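Local coordinates for catalase (Bacillus pumilus, PDB 4QOL), which breaks down hydrogen peroxide to water and oxygen at a haem group and also shows peroxidase-like reactivity towards phenolic substrates, at the interface of chains A and B. Residues are numbered along the deposited sequence; one frame, centred on the assembly and turned at random. Chains: chain A/B, Catalase.

Contact 1: the interface of chains A and B. Residues chain A 17-21; chain B 385-386, 395.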
loop_
_atom_site.group_PDB
_atom_site.type_symbol
_atom_site.label_atom_id
_atom_site.label_comp_id
_atom_site.label_asym_id
_atom_site.label_seq_id
_atom_site.Cartn_x
_atom_site.Cartn_y
_atom_site.Cartn_z
ATOM N N VAL A 17 0.091 24.965 17.278
ATOM C CA VAL A 17 -1.304 24.692 17.444
ATOM C C VAL A 17 -1.892 25.640 18.519
ATOM O O VAL A 17 -1.450 25.616 19.658
ATOM C CB VAL A 17 -1.498 23.197 17.838
ATOM C CG1 VAL A 17 -2.901 22.908 18.386
ATOM C CG2 VAL A 17 -1.219 22.333 16.597
ATOM N N GLY A 18 -2.903 26.411 18.145
ATOM C CA GLY A 18 -3.569 27.283 19.108
ATOM C C GLY A 18 -4.463 26.609 20.152
ATOM O O GLY A 18 -4.603 27.101 21.295
ATOM N N ASP A 19 -5.080 25.491 19.770
ATOM C CA ASP A 19 -6.010 24.760 20.650
ATOM C C ASP A 19 -5.975 23.270 20.289
ATOM O O ASP A 19 -6.408 22.885 19.213
ATOM C CB ASP A 19 -7.408 25.325 20.408
ATOM C CG ASP A 19 -8.489 24.805 21.394
ATOM O OD1 ASP A 19 -8.337 23.790 22.064
ATOM O OD2 ASP A 19 -9.513 25.507 21.512
ATOM N N ASN A 20 -5.467 22.464 21.223
ATOM C CA ASN A 20 -5.424 21.055 21.047
ATOM C C ASN A 20 -6.563 20.331 21.753
ATOM O O ASN A 20 -6.455 19.112 21.917
ATOM C CB ASN A 20 -4.061 20.527 21.497
ATOM C CG ASN A 20 -3.790 19.068 21.053
ATOM O OD1 ASN A 20 -4.050 18.693 19.909
ATOM N ND2 ASN A 20 -3.275 18.279 21.961
ATOM N N GLN A 21 -7.576 21.092 22.200
ATOM C CA GLN A 21 -8.720 20.541 22.948
ATOM C C GLN A 21 -10.015 20.519 22.191
ATOM O O GLN A 21 -10.819 19.578 22.344
ATOM C CB GLN A 21 -8.950 21.320 24.264
ATOM C CG GLN A 21 -7.686 21.659 25.044
ATOM C CD GLN A 21 -6.696 20.502 25.159
ATOM O OE1 GLN A 21 -7.088 19.345 25.455
ATOM N NE2 GLN A 21 -5.409 20.802 24.981
ATOM N N GLU B 385 -1.607 14.290 25.222
ATOM C CA GLU B 385 -1.791 15.608 25.864
ATOM C C GLU B 385 -3.307 15.726 26.134
ATOM O O GLU B 385 -4.118 15.421 25.258
ATOM C CB GLU B 385 -1.340 16.703 24.890
ATOM C CG GLU B 385 -1.145 18.098 25.479
ATOM C CD GLU B 385 -2.434 18.875 25.697
ATOM O OE1 GLU B 385 -2.460 19.656 26.644
ATOM O OE2 GLU B 385 -3.363 18.794 24.853
ATOM N N PRO B 386 -3.706 16.271 27.279
ATOM C CA PRO B 386 -2.844 16.793 28.353
ATOM C C PRO B 386 -2.071 15.761 29.109
ATOM O O PRO B 386 -2.432 14.554 29.161
ATOM C CB PRO B 386 -3.864 17.447 29.313
ATOM C CG PRO B 386 -5.093 16.649 29.112
ATOM C CD PRO B 386 -5.134 16.405 27.638
ATOM N N GLU B 395 -0.119 23.426 23.591
ATOM C CA GLU B 395 -0.769 24.428 22.717
ATOM C C GLU B 395 -0.376 25.834 23.110
ATOM O O GLU B 395 0.130 26.080 24.219
ATOM C CB GLU B 395 -2.287 24.298 22.771
ATOM C CG GLU B 395 -2.873 24.786 24.094
ATOM C CD GLU B 395 -4.301 24.343 24.344
ATOM O OE1 GLU B 395 -4.976 25.052 25.160
ATOM O OE2 GLU B 395 -4.800 23.329 23.789
#

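Contact 2: the interface of chains A and B. Residues chain A 365, 393-394; chain B 7-9.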
loop_
_atom_site.group_PDB
_atom_site.type_symbol
_atom_site.label_atom_id
_atom_site.label_comp_id
_atom_site.label_asym_id
_atom_site.label_seq_id
_atom_site.Cartn_x
_atom_site.Cartn_y
_atom_site.Cartn_z
ATOM N N HIS A 365 26.310 1.778 -1.378
ATOM C CA HIS A 365 26.400 2.508 -2.626
ATOM C C HIS A 365 25.897 1.575 -3.711
ATOM O O HIS A 365 26.543 0.544 -4.004
ATOM C CB HIS A 365 27.868 2.886 -2.974
ATOM C CG HIS A 365 28.579 3.635 -1.895
ATOM N ND1 HIS A 365 28.214 4.907 -1.524
ATOM C CD2 HIS A 365 29.656 3.323 -1.149
ATOM C CE1 HIS A 365 28.984 5.318 -0.535
ATOM N NE2 HIS A 365 29.888 4.391 -0.314
ATOM N N PRO A 393 30.331 3.649 -8.234
ATOM C CA PRO A 393 30.597 2.346 -7.587
ATOM C C PRO A 393 30.836 1.216 -8.599
ATOM O O PRO A 393 30.159 1.140 -9.636
ATOM C CB PRO A 393 29.356 2.095 -6.732
ATOM C CG PRO A 393 28.589 3.382 -6.687
ATOM C CD PRO A 393 29.142 4.343 -7.700
ATOM N N LYS A 394 31.762 0.338 -8.273
ATOM C CA LYS A 394 32.091 -0.761 -9.123
ATOM C C LYS A 394 32.061 -2.020 -8.294
ATOM O O LYS A 394 32.307 -2.025 -7.074
ATOM C CB LYS A 394 33.496 -0.579 -9.685
ATOM C CG LYS A 394 33.771 0.749 -10.403
ATOM C CD LYS A 394 32.980 0.935 -11.702
ATOM C CE LYS A 394 33.217 2.334 -12.305
ATOM N NZ LYS A 394 32.592 2.564 -13.659
ATOM N N LYS B 7 34.574 3.516 -5.037
ATOM C CA LYS B 7 33.570 3.036 -4.113
ATOM C C LYS B 7 33.214 1.653 -4.567
ATOM O O LYS B 7 33.147 1.401 -5.763
ATOM C CB LYS B 7 32.326 3.955 -4.155
ATOM C CG LYS B 7 32.449 5.178 -3.258
ATOM C CD LYS B 7 31.265 6.138 -3.451
ATOM C CE LYS B 7 31.680 7.600 -3.539
ATOM N NZ LYS B 7 32.283 7.906 -4.864
ATOM N N ASN B 8 32.951 0.748 -3.597
ATOM C CA ASN B 8 32.326 -0.504 -3.919
ATOM C C ASN B 8 30.849 -0.311 -4.215
ATOM O O ASN B 8 30.121 0.388 -3.513
ATOM C CB ASN B 8 32.429 -1.517 -2.806
ATOM C CG ASN B 8 33.837 -1.917 -2.517
ATOM O OD1 ASN B 8 34.691 -2.051 -3.452
ATOM N ND2 ASN B 8 34.144 -2.055 -1.266
ATOM N N LEU B 9 30.395 -0.984 -5.250
ATOM C CA LEU B 9 28.985 -1.331 -5.374
ATOM C C LEU B 9 28.621 -2.315 -4.291
ATOM O O LEU B 9 29.332 -3.265 -4.078
ATOM C CB LEU B 9 28.716 -1.939 -6.749
ATOM C CG LEU B 9 27.241 -2.095 -7.120
ATOM C CD1 LEU B 9 26.725 -0.768 -7.659
ATOM C CD2 LEU B 9 27.067 -3.197 -8.163
HETATM O O HOH W 1 35.044 -1.791 -6.176
#

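Contact 3: the interface of chains A and B. Residues chain A 326, 401-402, 404; chain B 24.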
loop_
_atom_site.group_PDB
_atom_site.type_symbol
_atom_site.label_atom_id
_atom_site.label_comp_id
_atom_site.label_asym_id
_atom_site.label_seq_id
_atom_site.Cartn_x
_atom_site.Cartn_y
_atom_site.Cartn_z
ATOM N N GLU A 326 27.956 -18.621 4.084
ATOM C CA GLU A 326 27.095 -18.904 2.946
ATOM C C GLU A 326 25.948 -19.856 3.320
ATOM O O GLU A 326 26.023 -20.557 4.319
ATOM C CB GLU A 326 27.930 -19.475 1.806
ATOM C CG GLU A 326 28.854 -18.392 1.247
ATOM C CD GLU A 326 29.735 -18.799 0.114
ATOM O OE1 GLU A 326 29.408 -19.777 -0.573
ATOM O OE2 GLU A 326 30.754 -18.079 -0.107
ATOM N N GLU A 401 31.447 -14.780 -3.762
ATOM C CA GLU A 401 31.153 -15.932 -2.975
ATOM C C GLU A 401 31.777 -17.190 -3.580
ATOM O O GLU A 401 32.298 -17.186 -4.724
ATOM C CB GLU A 401 29.651 -16.118 -2.788
ATOM C CG GLU A 401 28.874 -16.528 -4.024
ATOM C CD GLU A 401 27.630 -15.683 -4.266
ATOM O OE1 GLU A 401 26.749 -15.691 -3.389
ATOM O OE2 GLU A 401 27.521 -15.033 -5.351
ATOM N N SER A 402 31.740 -18.275 -2.810
ATOM C CA SER A 402 32.260 -19.564 -3.252
ATOM C C SER A 402 31.434 -20.141 -4.387
ATOM O O SER A 402 30.343 -19.620 -4.675
ATOM C CB SER A 402 32.351 -20.576 -2.088
ATOM O OG SER A 402 31.071 -21.202 -1.760
ATOM N N PRO A 404 29.807 -23.617 -4.879
ATOM C CA PRO A 404 29.521 -24.978 -4.353
ATOM C C PRO A 404 29.341 -26.057 -5.448
ATOM O O PRO A 404 28.778 -25.790 -6.523
ATOM C CB PRO A 404 28.194 -24.787 -3.570
ATOM C CG PRO A 404 28.294 -23.400 -3.080
ATOM C CD PRO A 404 28.877 -22.636 -4.256
ATOM N N ARG B 24 23.715 -16.015 -10.814
ATOM C CA ARG B 24 24.239 -17.248 -10.318
ATOM C C ARG B 24 23.470 -18.435 -10.893
ATOM O O ARG B 24 22.273 -18.549 -10.762
ATOM C CB ARG B 24 24.182 -17.232 -8.818
ATOM C CG ARG B 24 24.995 -18.282 -8.115
ATOM C CD ARG B 24 24.927 -18.087 -6.645
ATOM N NE ARG B 24 26.048 -18.696 -5.997
ATOM C CZ ARG B 24 26.067 -19.067 -4.736
ATOM N NH1 ARG B 24 24.943 -18.933 -3.975
ATOM N NH2 ARG B 24 27.167 -19.596 -4.245
HETATM O O HOH W 2 28.664 -19.005 -7.220
HETATM O O HOH W 3 26.810 -20.313 -1.424
#

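Contact 4: the interface of chains A and B. Residues chain A 345, 350; chain B 44, 48.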
loop_
_atom_site.group_PDB
_atom_site.type_symbol
_atom_site.label_atom_id
_atom_site.label_comp_id
_atom_site.label_asym_id
_atom_site.label_seq_id
_atom_site.Cartn_x
_atom_site.Cartn_y
_atom_site.Cartn_z
ATOM N N ARG A 345 9.286 -6.311 2.096
ATOM C CA ARG A 345 8.859 -5.314 1.119
ATOM C C ARG A 345 7.383 -4.934 1.252
ATOM O O ARG A 345 7.051 -3.778 1.118
ATOM C CB ARG A 345 9.310 -5.702 -0.317
ATOM C CG ARG A 345 10.805 -5.789 -0.491
ATOM C CD ARG A 345 11.227 -6.588 -1.728
ATOM N NE ARG A 345 12.648 -6.853 -1.673
ATOM C CZ ARG A 345 13.247 -8.026 -1.822
ATOM N NH1 ARG A 345 12.575 -9.107 -2.195
ATOM N NH2 ARG A 345 14.581 -8.099 -1.675
ATOM N N ALA A 350 9.075 -0.912 0.143
ATOM C CA ALA A 350 10.250 -1.146 -0.751
ATOM C C ALA A 350 11.566 -0.694 -0.142
ATOM O O ALA A 350 12.642 -1.329 -0.365
ATOM C CB ALA A 350 10.013 -0.484 -2.111
ATOM N N ALA B 44 13.917 -6.806 -7.224
ATOM C CA ALA B 44 12.812 -6.483 -6.421
ATOM C C ALA B 44 12.673 -4.984 -6.172
ATOM O O ALA B 44 11.511 -4.432 -6.083
ATOM C CB ALA B 44 12.886 -7.238 -5.099
ATOM N N ARG B 48 9.639 -2.144 -7.713
ATOM C CA ARG B 48 8.885 -1.304 -6.812
ATOM C C ARG B 48 9.233 0.192 -6.934
ATOM O O ARG B 48 8.867 0.977 -6.028
ATOM C CB ARG B 48 9.113 -1.766 -5.384
ATOM C CG ARG B 48 8.372 -3.053 -5.055
ATOM C CD ARG B 48 8.817 -3.697 -3.780
ATOM N NE ARG B 48 8.052 -4.949 -3.643
ATOM C CZ ARG B 48 8.290 -6.041 -4.351
ATOM N NH1 ARG B 48 9.392 -6.120 -5.073
ATOM N NH2 ARG B 48 7.437 -7.082 -4.315
#

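Contact 1: the interface of chains A and B
A:Gln21 and B:Glu385 meet nearly perpendicular, amide against carboxylate with their planes 70° apart, and the same amide also crosses B:Glu395. Its NE2 thus joins the two glutamates. NE2 of A:Gln21 lies 2.9 Å from OE2 of B:Glu385, using the syn lone pair of that oxygen and staying in the amide plane; it also reaches OE2 of B:Glu395, 2.9 Å from NE2, from above the carboxylate plane. The backbone N of A:Asn20 bonds to this oxygen of B:Glu395 at 2.8 Å, from the opposite face. A:Asn20, its CG anti to the backbone N (chi1 -167°), runs antiparallel alongside B:Glu385 and gives ND2 to its OE2 at 2.9 Å on the anti side. OE2 of each glutamate is therefore gripped by two N-H groups, an arrangement likely to stabilise negative charge on both acids. An alanine in place of A:Gln21 would probably leave each OE2 with one donor fewer and remove the amide that ties the two carboxylates to one nitrogen. Within chain A, OD1 of A:Asp19 accepts the backbone N of A:Gln21 at 2.8 Å, which probably steadies this loop. All of this lies in loops: the N-terminal arm of chain A, ahead of helix 37-46, against the segment of chain B that precedes 3-10 helix 397-399.

Contact 2: the interface of chains A and B
B:Lys7 turns its CG anti to the carbonyl carbon (chi1 -85°), and its chain then bends at chi3 and chi4, which carries the methylene CD across the imidazole of A:His365. That ring is presented by a similar first torsion, chi1 -54°, with CG beside the backbone N. The two side chains cross almost squarely, and CD of B:Lys7 sits over the centre of the ring face, 3.7 Å from the centroid of A:His365, in a CH-pi contact. The lysine thus packs by its aliphatic stem, while NZ of B:Lys7 stays 6.1 Å from ND1 of A:His365.

Beside this packing the backbones pair as a short parallel beta bridge between A:Lys394 and B:Asn8. The amide N of A:Lys394 donates to the carbonyl O of B:Lys7 at 3.1 Å, and the N of B:Leu9 donates to the O of A:Lys394 at 2.8 Å. Water 1 adds a bridge between this O of A:Lys394 and the side-chain OD1 of B:Asn8. A:Pro393 fills the flank, its CB 3.7 Å from CA of B:Leu9. The parallel pairing probably sets the register, while the lysine stem on the histidine face anchors the arm to a second stretch of chain A. The site pins the N-terminal arm of one subunit onto its neighbour, as expected of the interwoven arms of the catalase tetramer.

Contact 3: the interface of chains A and B
B:Arg24 lays its guanidinium group against the carboxylate of A:Glu401, a contact between subunits of the catalase family, whose N-terminal arms lie across neighbouring chains. The close-packed side is this stack. The two planes are 14° apart, and OE1 of A:Glu401 stands over the centre of the guanidinium face, 3.7 Å from CZ of B:Arg24. The salt bridge is long, 3.8 Å from NH1 of B:Arg24 to OE1 of A:Glu401, and works face to face, without the in-plane pairing of N-H groups with carboxylate oxygens. CG of A:Glu401 lies between the backbone N and carbonyl carbon (chi1 70°), and a bend at chi2 brings the carboxylate over the arginine. From the other side of the plane, CD of A:Pro404 packs 3.5 Å from NH2 of B:Arg24.

The rim of the guanidinium is the looser, watery side. NH2 of B:Arg24 donates to the carbonyl O of A:Ser402 at 3.2 Å, a bond bent to 139° at the hydrogen. Water 2, lying in the guanidinium plane, joins NE to the same carbonyl. Water 3, also in plane, lies 2.9 Å from NH2 of B:Arg24 and links it to OE1 of A:Glu326. This glutamate acts from the second shell: its OE2 accepts the backbone N of A:Ser402 at 2.9 Å and so probably helps to place the carbonyl to which B:Arg24 donates.

Contact 4: the interface of chains A and B
NH1 of B:Arg48 donates to the carbonyl O of B:Ala44 at 2.9 Å, with the oxygen close to the guanidinium plane, 8° out of it. This bond within chain B probably limits the rotation of the group and presents one of its faces to chain A, where CD of A:Arg345 rests above the plane, offset toward the rim. The two arginines cross roughly at right angles. B:Ala44 meets the other arginine in turn: its methyl CB sits over the centre of the A:Arg345 guanidinium, 3.4 Å from CZ. A:Arg345 keeps CG anti to the carbonyl carbon (chi1 -62°); running extended to NE, it lays CB and CD beside B:Arg48 and its guanidinium under the B:Ala44 methyl. The two groups are presumably both positive, but NE of A:Arg345 and NH1 of B:Arg48 stay 4.8 Å apart; the approach is made by methylene and methyl groups set against the guanidinium faces, and by NE of B:Arg48 beside CB of A:Arg345. CB of A:Ala350 closes the other end, 3.6 Å from CB of B:Arg48. With an alanine in place of B:Arg48, the O of B:Ala44 would probably lose this donor and a gap open beside CD of A:Arg345. Chain A contributes helix 331-348 and the loop after it; chain B, the C-terminal end of helix 37-46 and the loop that follows.

All four contacts belong to one two-fold interface, so each has a twin with the chains exchanged. Contacts 2, 3 and 4 cluster, their C-alpha centres about 20 to 24 Å apart, whereas contact 1 lies about 39 Å from contact 4 and 59 Å from contact 3. Contacts 1, 2 and 3 set the N-terminal arm of one chain against residues 385 to 404 of the other, contacts 2 and 3 adding A:His365 and A:Glu326; contact 4 uses helix 37-46 of chain B and the loop after it against helix 331-348 of chain A. The arms are exchanged reciprocally, which probably helps to lock the tetramer.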